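Local coordinates for protein Rho guanine nucleotide exchange factor 12 (Homo sapiens, PDB 1TXD) that acts as a guanine nucleotide exchange factor for the RhoA GTPase, through the DH and PH domains that make up this fragment, at residues 34-39 / 171-176; 180-185 / 203-208. The protein carries 1 engineered substitution. All coordinates share one frame; numbering follows the deposited sequence.

Contact 1: residues 34-39 / 171-176; sequences YTERAH and MQRLTK
Arg173 leaves its helix with CG trans to the backbone N (chi1 -176°) and bends at chi2, which lays its aliphatic part across one face of the His39 imidazole and carries the guanidinium on to Thr35 and Glu36. CG sits over the middle of the His39 ring, 3.7 Å from the centroid, a CH-pi contact; CB closes in on the same ring, 3.4 Å from CE1 of His39. The carboxylate of Glu36 meets the guanidinium edge in a salt bridge: Arg173 NH2 donates to Glu36 OE2 at 2.7 Å, nearly in the guanidinium plane and on the anti side of the carboxylate, while NE adds a weak bond to the same oxygen. From NH1 of Arg173 a more bent bond of 3.0 Å reaches OG1 of Thr35. Second-shell partners hold the acceptors: Tyr177 OH binds Glu36 OE2, His79 ND1 binds Glu36 OE1, and Thr35 OG1 also bonds Glu31 O. Gln170 OE1 bonds His39 NE2 and the His79 ring meets His39 edge-to-face; with Arg173 they probably hold the ring's rotation. Within the helical DH domain, the axes of 34-39 and 171-176 run nearly antiparallel, 11.6 Å apart; Glu36 packs on helix 72-90, Leu174 on helices 112-126 and 191-230.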
ATOM      1  N   TYR A  34      21.396 -13.145   6.874  1.00 23.06           N
ATOM      2  CA  TYR A  34      21.977 -11.909   7.340  1.00 24.40           C
ATOM      3  C   TYR A  34      21.032 -10.698   7.187  1.00 22.45           C
ATOM      4  O   TYR A  34      20.952  -9.884   8.086  1.00 21.36           O
ATOM      5  CB  TYR A  34      23.304 -11.636   6.596  1.00 27.28           C
ATOM      6  CG  TYR A  34      24.007 -10.353   7.020  1.00 34.45           C
ATOM      7  CD1 TYR A  34      25.066 -10.391   7.943  1.00 39.24           C
ATOM      8  CD2 TYR A  34      23.614  -9.077   6.503  1.00 38.01           C
ATOM      9  CE1 TYR A  34      25.721  -9.209   8.354  1.00 41.22           C
ATOM     10  CE2 TYR A  34      24.248  -7.904   6.924  1.00 40.63           C
ATOM     11  CZ  TYR A  34      25.309  -7.984   7.848  1.00 42.19           C
ATOM     12  OH  TYR A  34      25.969  -6.859   8.275  1.00 43.49           O
ATOM     13  N   THR A  35      20.369 -10.577   6.039  1.00 20.53           N
ATOM     14  CA  THR A  35      19.499  -9.450   5.770  1.00 20.93           C
ATOM     15  C   THR A  35      18.196  -9.625   6.543  1.00 20.93           C
ATOM     16  O   THR A  35      17.512  -8.660   6.758  1.00 19.35           O
ATOM     17  CB  THR A  35      19.178  -9.317   4.285  1.00 20.15           C
ATOM     18  OG1 THR A  35      18.661 -10.564   3.791  1.00 21.82           O
ATOM     19  CG2 THR A  35      20.434  -9.070   3.480  1.00 23.14           C
ATOM     20  N   GLU A  36      17.860 -10.857   6.955  1.00 21.74           N
ATOM     21  CA  GLU A  36      16.772 -11.051   7.909  1.00 21.94           C
ATOM     22  C   GLU A  36      17.142 -10.511   9.273  1.00 22.50           C
ATOM     23  O   GLU A  36      16.278  -9.939   9.959  1.00 19.44           O
ATOM     24  CB  GLU A  36      16.349 -12.527   8.089  1.00 22.46           C
ATOM     25  CG  GLU A  36      15.098 -12.676   8.955  1.00 21.66           C
ATOM     26  CD  GLU A  36      13.861 -12.258   8.222  1.00 23.34           C
ATOM     27  OE1 GLU A  36      12.858 -11.952   8.883  1.00 24.73           O
ATOM     28  OE2 GLU A  36      13.893 -12.196   6.981  1.00 21.79           O
ATOM     29  N   ARG A  37      18.394 -10.694   9.695  1.00 23.17           N
ATOM     30  CA  ARG A  37      18.819 -10.146  10.994  1.00 25.06           C
ATOM     31  C   ARG A  37      18.814  -8.592  10.953  1.00 24.29           C
ATOM     32  O   ARG A  37      18.364  -7.928  11.872  1.00 21.57           O
ATOM     33  CB  ARG A  37      20.201 -10.664  11.358  1.00 27.75           C
ATOM     34  CG  ARG A  37      20.542 -10.643  12.849  1.00 33.56           C
ATOM     35  CD  ARG A  37      21.887 -11.342  13.194  1.00 38.00           C
ATOM     36  NE  ARG A  37      22.071 -12.575  12.409  1.00 41.81           N
ATOM     37  CZ  ARG A  37      23.000 -12.786  11.455  1.00 42.66           C
ATOM     38  NH1 ARG A  37      23.896 -11.846  11.127  1.00 44.68           N
ATOM     39  NH2 ARG A  37      23.024 -13.963  10.824  1.00 40.47           N
ATOM     40  N   ALA A  38      19.293  -8.040   9.844  1.00 24.67           N
ATOM     41  CA  ALA A  38      19.283  -6.601   9.616  1.00 24.15           C
ATOM     42  C   ALA A  38      17.840  -6.080   9.707  1.00 23.91           C
ATOM     43  O   ALA A  38      17.579  -5.056  10.340  1.00 21.40           O
ATOM     44  CB  ALA A  38      19.888  -6.276   8.268  1.00 23.84           C
ATOM     45  N   HIS A  39      16.930  -6.811   9.065  1.00 23.94           N
ATOM     46  CA  HIS A  39      15.513  -6.453   9.064  1.00 24.59           C
ATOM     47  C   HIS A  39      14.888  -6.387  10.446  1.00 22.37           C
ATOM     48  O   HIS A  39      14.187  -5.434  10.783  1.00 22.06           O
ATOM     49  CB  HIS A  39      14.673  -7.417   8.243  1.00 23.28           C
ATOM     50  CG  HIS A  39      13.262  -6.973   8.108  1.00 24.07           C
ATOM     51  ND1 HIS A  39      12.916  -5.837   7.401  1.00 25.17           N
ATOM     52  CD2 HIS A  39      12.122  -7.430   8.681  1.00 22.93           C
ATOM     53  CE1 HIS A  39      11.612  -5.667   7.487  1.00 22.59           C
ATOM     54  NE2 HIS A  39      11.107  -6.639   8.228  1.00 22.83           N
ATOM     55  N   MET A 171       7.439  -3.279   3.661  1.00 19.62           N
ATOM     56  CA  MET A 171       7.098  -3.554   2.256  1.00 19.48           C
ATOM     57  C   MET A 171       8.361  -3.896   1.496  1.00 20.93           C
ATOM     58  O   MET A 171       8.345  -4.833   0.700  1.00 22.28           O
ATOM     59  CB  MET A 171       6.353  -2.360   1.634  1.00 20.97           C
ATOM     60  CG  MET A 171       5.980  -2.454   0.125  1.00 24.41           C
ATOM     61  SD  MET A 171       4.508  -3.498  -0.177  1.00 27.61           S
ATOM     62  CE  MET A 171       5.264  -4.885  -0.858  1.00 26.01           C
ATOM     63  N   GLN A 172       9.468  -3.181   1.728  1.00 22.00           N
ATOM     64  CA  GLN A 172      10.661  -3.374   0.894  1.00 21.97           C
ATOM     65  C   GLN A 172      11.185  -4.809   1.074  1.00 21.48           C
ATOM     66  O   GLN A 172      11.532  -5.484   0.117  1.00 20.03           O
ATOM     67  CB  GLN A 172      11.783  -2.351   1.190  1.00 23.72           C
ATOM     68  CG  GLN A 172      13.002  -2.480   0.182  1.00 31.08           C
ATOM     69  CD  GLN A 172      12.653  -2.117  -1.289  1.00 34.17           C
ATOM     70  OE1 GLN A 172      11.523  -1.681  -1.578  1.00 38.25           O
ATOM     71  NE2 GLN A 172      13.629  -2.273  -2.216  1.00 37.56           N
ATOM     72  N   ARG A 173      11.222  -5.247   2.326  1.00 20.40           N
ATOM     73  CA  ARG A 173      11.633  -6.582   2.706  1.00 22.51           C
ATOM     74  C   ARG A 173      10.884  -7.668   1.940  1.00 21.37           C
ATOM     75  O   ARG A 173      11.465  -8.639   1.438  1.00 20.14           O
ATOM     76  CB  ARG A 173      11.504  -6.775   4.244  1.00 21.35           C
ATOM     77  CG  ARG A 173      12.031  -8.147   4.711  1.00 25.99           C
ATOM     78  CD  ARG A 173      13.450  -8.466   4.230  1.00 26.44           C
ATOM     79  NE  ARG A 173      13.989  -9.687   4.834  1.00 26.30           N
ATOM     80  CZ  ARG A 173      15.115 -10.280   4.421  1.00 26.58           C
ATOM     81  NH1 ARG A 173      15.823  -9.704   3.514  1.00 28.86           N
ATOM     82  NH2 ARG A 173      15.566 -11.427   4.941  1.00 26.09           N
ATOM     83  N   LEU A 174       9.592  -7.485   1.820  1.00 22.32           N
ATOM     84  CA  LEU A 174       8.779  -8.439   1.142  1.00 21.21           C
ATOM     85  C   LEU A 174       9.079  -8.468  -0.362  1.00 22.44           C
ATOM     86  O   LEU A 174       8.901  -9.492  -0.958  1.00 23.50           O
ATOM     87  CB  LEU A 174       7.322  -8.139   1.385  1.00 23.96           C
ATOM     88  CG  LEU A 174       6.616  -9.051   2.361  1.00 26.22           C
ATOM     89  CD1 LEU A 174       7.127  -8.802   3.754  1.00 28.85           C
ATOM     90  CD2 LEU A 174       5.208  -8.682   2.281  1.00 30.24           C
ATOM     91  N   THR A 175       9.552  -7.389  -0.954  1.00 21.11           N
ATOM     92  CA  THR A 175       9.971  -7.421  -2.379  1.00 24.19           C
ATOM     93  C   THR A 175      11.261  -8.228  -2.553  1.00 23.51           C
ATOM     94  O   THR A 175      11.513  -8.727  -3.627  1.00 24.23           O
ATOM     95  CB  THR A 175      10.220  -6.006  -2.940  1.00 25.16           C
ATOM     96  OG1 THR A 175      11.349  -5.443  -2.272  1.00 23.11           O
ATOM     97  CG2 THR A 175       9.076  -5.030  -2.587  1.00 27.31           C
ATOM     98  N   LYS A 176      12.030  -8.397  -1.466  1.00 24.63           N
ATOM     99  CA  LYS A 176      13.344  -9.046  -1.497  1.00 25.16           C
ATOM    100  C   LYS A 176      13.291 -10.582  -1.412  1.00 24.50           C
ATOM    101  O   LYS A 176      14.109 -11.279  -1.994  1.00 25.00           O
ATOM    102  CB  LYS A 176      14.229  -8.490  -0.354  1.00 26.61           C
ATOM    103  CG  LYS A 176      14.665  -7.010  -0.475  1.00 26.05           C
ATOM    104  CD  LYS A 176      15.549  -6.779  -1.687  1.00 30.69           C
ATOM    105  CE  LYS A 176      15.746  -5.289  -2.035  1.00 33.52           C
ATOM    106  NZ  LYS A 176      16.454  -4.493  -0.992  1.00 37.34           N
TER

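Contact 2: residues 180-185 / 203-208; sequences LLDNIA and HCRQIL
Asp182 and Arg205 form a salt bridge between helices 169-186 and 191-230, consecutive helices of the all-helical DH (RhoGEF) domain. One nitrogen of the guanidinium, NH2 of Arg205, faces both carboxylate oxygens; its hydrogen bond goes to OD1 of Asp182 at 3.0 Å, close to straight (165°) and on the syn side of that oxygen. Asp182 reaches the arginine with CG beside its own backbone N (chi1 -78°) and trans to the carbonyl carbon. The carboxylate lies at the guanidinium edge, the two planes 32° apart. Beside this polar pair, Leu181 and Cys204 make an apolar contact. In the next shell, Asp202 OD1 forms a salt bridge with NH1 of Arg205, so the guanidinium has a second acidic partner through its other terminal nitrogen, and Pro178 packs on the same arginine. With an alanine at Asp182, NH2 of Arg205 would probably lose its carboxylate mate, leaving the arginine paired with Asp202 through NH1 but its end less restrained. Ala201 touches both Leu181 and Asp182, while Tyr177 packs on Cys204. At the apolar end, CD2 of Leu181 stands 3.9 Å from SG of Cys204.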
ATOM      1  N   LEU A 180      16.032 -13.376  -3.281  1.00 27.09           N
ATOM      2  CA  LEU A 180      16.877 -14.156  -2.386  1.00 26.83           C
ATOM      3  C   LEU A 180      16.705 -15.665  -2.567  1.00 25.70           C
ATOM      4  O   LEU A 180      17.693 -16.391  -2.623  1.00 25.50           O
ATOM      5  CB  LEU A 180      16.600 -13.782  -0.950  1.00 26.26           C
ATOM      6  CG  LEU A 180      17.010 -12.365  -0.557  1.00 28.82           C
ATOM      7  CD1 LEU A 180      16.275 -11.902   0.692  1.00 26.80           C
ATOM      8  CD2 LEU A 180      18.523 -12.245  -0.361  1.00 28.76           C
ATOM      9  N   LEU A 181      15.457 -16.120  -2.688  1.00 23.87           N
ATOM     10  CA  LEU A 181      15.160 -17.536  -2.858  1.00 22.54           C
ATOM     11  C   LEU A 181      15.502 -18.010  -4.279  1.00 22.82           C
ATOM     12  O   LEU A 181      16.005 -19.103  -4.445  1.00 23.08           O
ATOM     13  CB  LEU A 181      13.701 -17.873  -2.457  1.00 21.53           C
ATOM     14  CG  LEU A 181      13.530 -18.177  -0.952  1.00 20.92           C
ATOM     15  CD1 LEU A 181      13.747 -16.952  -0.166  1.00 21.49           C
ATOM     16  CD2 LEU A 181      12.163 -18.710  -0.570  1.00 19.12           C
ATOM     17  N   ASP A 182      15.244 -17.195  -5.293  1.00 23.17           N
ATOM     18  CA  ASP A 182      15.662 -17.526  -6.646  1.00 25.05           C
ATOM     19  C   ASP A 182      17.177 -17.774  -6.720  1.00 25.75           C
ATOM     20  O   ASP A 182      17.642 -18.625  -7.476  1.00 25.79           O
ATOM     21  CB  ASP A 182      15.363 -16.393  -7.608  1.00 25.81           C
ATOM     22  CG  ASP A 182      13.922 -16.322  -8.033  1.00 25.62           C
ATOM     23  OD1 ASP A 182      13.122 -17.234  -7.765  1.00 20.84           O
ATOM     24  OD2 ASP A 182      13.526 -15.337  -8.694  1.00 28.05           O
ATOM     25  N   ASN A 183      17.946 -17.030  -5.931  1.00 26.98           N
ATOM     26  CA  ASN A 183      19.403 -17.130  -5.988  1.00 27.48           C
ATOM     27  C   ASN A 183      19.880 -18.378  -5.282  1.00 26.77           C
ATOM     28  O   ASN A 183      20.839 -19.018  -5.714  1.00 26.32           O
ATOM     29  CB  ASN A 183      20.070 -15.901  -5.386  1.00 27.83           C
ATOM     30  CG  ASN A 183      20.417 -14.875  -6.425  1.00 30.31           C
ATOM     31  OD1 ASN A 183      20.439 -15.165  -7.631  1.00 32.87           O
ATOM     32  ND2 ASN A 183      20.709 -13.667  -5.976  1.00 31.22           N
ATOM     33  N   ILE A 184      19.203 -18.738  -4.205  1.00 25.64           N
ATOM     34  CA  ILE A 184      19.494 -19.999  -3.556  1.00 25.14           C
ATOM     35  C   ILE A 184      19.206 -21.107  -4.578  1.00 25.22           C
ATOM     36  O   ILE A 184      20.039 -21.967  -4.783  1.00 26.00           O
ATOM     37  CB  ILE A 184      18.700 -20.162  -2.248  1.00 24.56           C
ATOM     38  CG1 ILE A 184      19.100 -19.068  -1.242  1.00 23.21           C
ATOM     39  CG2 ILE A 184      18.981 -21.519  -1.650  1.00 24.62           C
ATOM     40  CD1 ILE A 184      18.169 -18.914  -0.065  1.00 22.19           C
ATOM     41  N   ALA A 185      18.075 -21.035  -5.273  1.00 24.42           N
ATOM     42  CA  ALA A 185      17.710 -22.063  -6.247  1.00 24.13           C
ATOM     43  C   ALA A 185      18.762 -22.192  -7.350  1.00 24.38           C
ATOM     44  O   ALA A 185      19.113 -23.289  -7.776  1.00 23.33           O
ATOM     45  CB  ALA A 185      16.377 -21.747  -6.880  1.00 23.95           C
ATOM     46  N   HIS A 203       5.781 -19.107  -3.882  1.00 22.85           N
ATOM     47  CA  HIS A 203       4.972 -18.684  -2.736  1.00 22.46           C
ATOM     48  C   HIS A 203       5.360 -17.271  -2.300  1.00 22.15           C
ATOM     49  O   HIS A 203       4.482 -16.441  -2.074  1.00 21.19           O
ATOM     50  CB  HIS A 203       5.078 -19.657  -1.564  1.00 21.41           C
ATOM     51  CG  HIS A 203       4.276 -20.916  -1.737  1.00 24.01           C
ATOM     52  ND1 HIS A 203       2.895 -20.941  -1.701  1.00 24.22           N
ATOM     53  CD2 HIS A 203       4.666 -22.205  -1.909  1.00 25.84           C
ATOM     54  CE1 HIS A 203       2.471 -22.183  -1.875  1.00 24.06           C
ATOM     55  NE2 HIS A 203       3.525 -22.972  -1.996  1.00 26.13           N
ATOM     56  N   CYS A 204       6.654 -16.960  -2.212  1.00 22.15           N
ATOM     57  CA  CYS A 204       7.033 -15.605  -1.765  1.00 22.57           C
ATOM     58  C   CYS A 204       6.457 -14.586  -2.747  1.00 22.26           C
ATOM     59  O   CYS A 204       5.967 -13.535  -2.363  1.00 21.74           O
ATOM     60  CB  CYS A 204       8.539 -15.434  -1.622  1.00 21.02           C
ATOM     61  SG  CYS A 204       9.206 -16.214  -0.167  1.00 22.37           S
ATOM     62  N   ARG A 205       6.475 -14.936  -4.017  1.00 23.18           N
ATOM     63  CA  ARG A 205       5.866 -14.101  -5.041  1.00 24.62           C
ATOM     64  C   ARG A 205       4.369 -13.965  -4.843  1.00 24.31           C
ATOM     65  O   ARG A 205       3.863 -12.872  -4.942  1.00 24.28           O
ATOM     66  CB  ARG A 205       6.182 -14.636  -6.441  1.00 26.04           C
ATOM     67  CG  ARG A 205       7.138 -13.735  -7.208  1.00 28.42           C
ATOM     68  CD  ARG A 205       7.603 -14.293  -8.538  1.00 31.78           C
ATOM     69  NE  ARG A 205       9.051 -14.262  -8.478  1.00 34.69           N
ATOM     70  CZ  ARG A 205       9.848 -15.317  -8.445  1.00 33.01           C
ATOM     71  NH1 ARG A 205       9.397 -16.568  -8.538  1.00 34.99           N
ATOM     72  NH2 ARG A 205      11.125 -15.098  -8.335  1.00 31.33           N
ATOM     73  N   GLN A 206       3.668 -15.066  -4.557  1.00 24.94           N
ATOM     74  CA  GLN A 206       2.236 -15.016  -4.197  1.00 25.80           C
ATOM     75  C   GLN A 206       1.962 -14.086  -3.000  1.00 23.83           C
ATOM     76  O   GLN A 206       1.039 -13.317  -3.038  1.00 24.48           O
ATOM     77  CB  GLN A 206       1.705 -16.406  -3.834  1.00 27.41           C
ATOM     78  CG  GLN A 206       1.211 -17.273  -5.001  1.00 32.17           C
ATOM     79  CD  GLN A 206       0.592 -18.591  -4.510  1.00 33.99           C
ATOM     80  OE1 GLN A 206       0.936 -19.662  -5.021  1.00 39.43           O
ATOM     81  NE2 GLN A 206      -0.278 -18.515  -3.486  1.00 35.24           N
ATOM     82  N   ILE A 207       2.750 -14.217  -1.941  1.00 21.96           N
ATOM     83  CA  ILE A 207       2.655 -13.368  -0.753  1.00 23.24           C
ATOM     84  C   ILE A 207       2.814 -11.888  -1.107  1.00 23.37           C
ATOM     85  O   ILE A 207       2.040 -11.047  -0.674  1.00 24.52           O
ATOM     86  CB  ILE A 207       3.731 -13.745   0.256  1.00 21.64           C
ATOM     87  CG1 ILE A 207       3.406 -15.061   0.930  1.00 22.78           C
ATOM     88  CG2 ILE A 207       3.906 -12.676   1.280  1.00 23.43           C
ATOM     89  CD1 ILE A 207       4.575 -15.631   1.815  1.00 21.49           C
ATOM     90  N   LEU A 208       3.846 -11.583  -1.870  1.00 23.14           N
ATOM     91  CA  LEU A 208       4.100 -10.237  -2.290  1.00 23.74           C
ATOM     92  C   LEU A 208       2.900  -9.709  -3.062  1.00 25.30           C
ATOM     93  O   LEU A 208       2.441  -8.620  -2.755  1.00 25.84           O
ATOM     94  CB  LEU A 208       5.361 -10.167  -3.157  1.00 24.09           C
ATOM     95  CG  LEU A 208       5.681  -8.855  -3.853  1.00 24.03           C
ATOM     96  CD1 LEU A 208       5.864  -7.740  -2.851  1.00 22.90           C
ATOM     97  CD2 LEU A 208       6.932  -9.010  -4.839  1.00 26.28           C
TER

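How the contacts relate
From the N terminus, the chain passes through 34-39 on the long helix 20-57, then through a largely helical span of 131 residues before 171-176 on helix 169-186 closes contact 1. Contact 2 opens one turn farther along that same helix, at 180-185, and closes after a short turn and the start of helix 191-230, at 203-208. The two closures therefore follow in series, neither enclosing nor crossing the other, with centres about 12 Å apart. Helix 169-186 is their shared element, joining the early helix 20-57 to helix 191-230 within the DH domain. Leu180 packs against Arg173, and Leu208 against Met171, bringing the two contacts into direct touch.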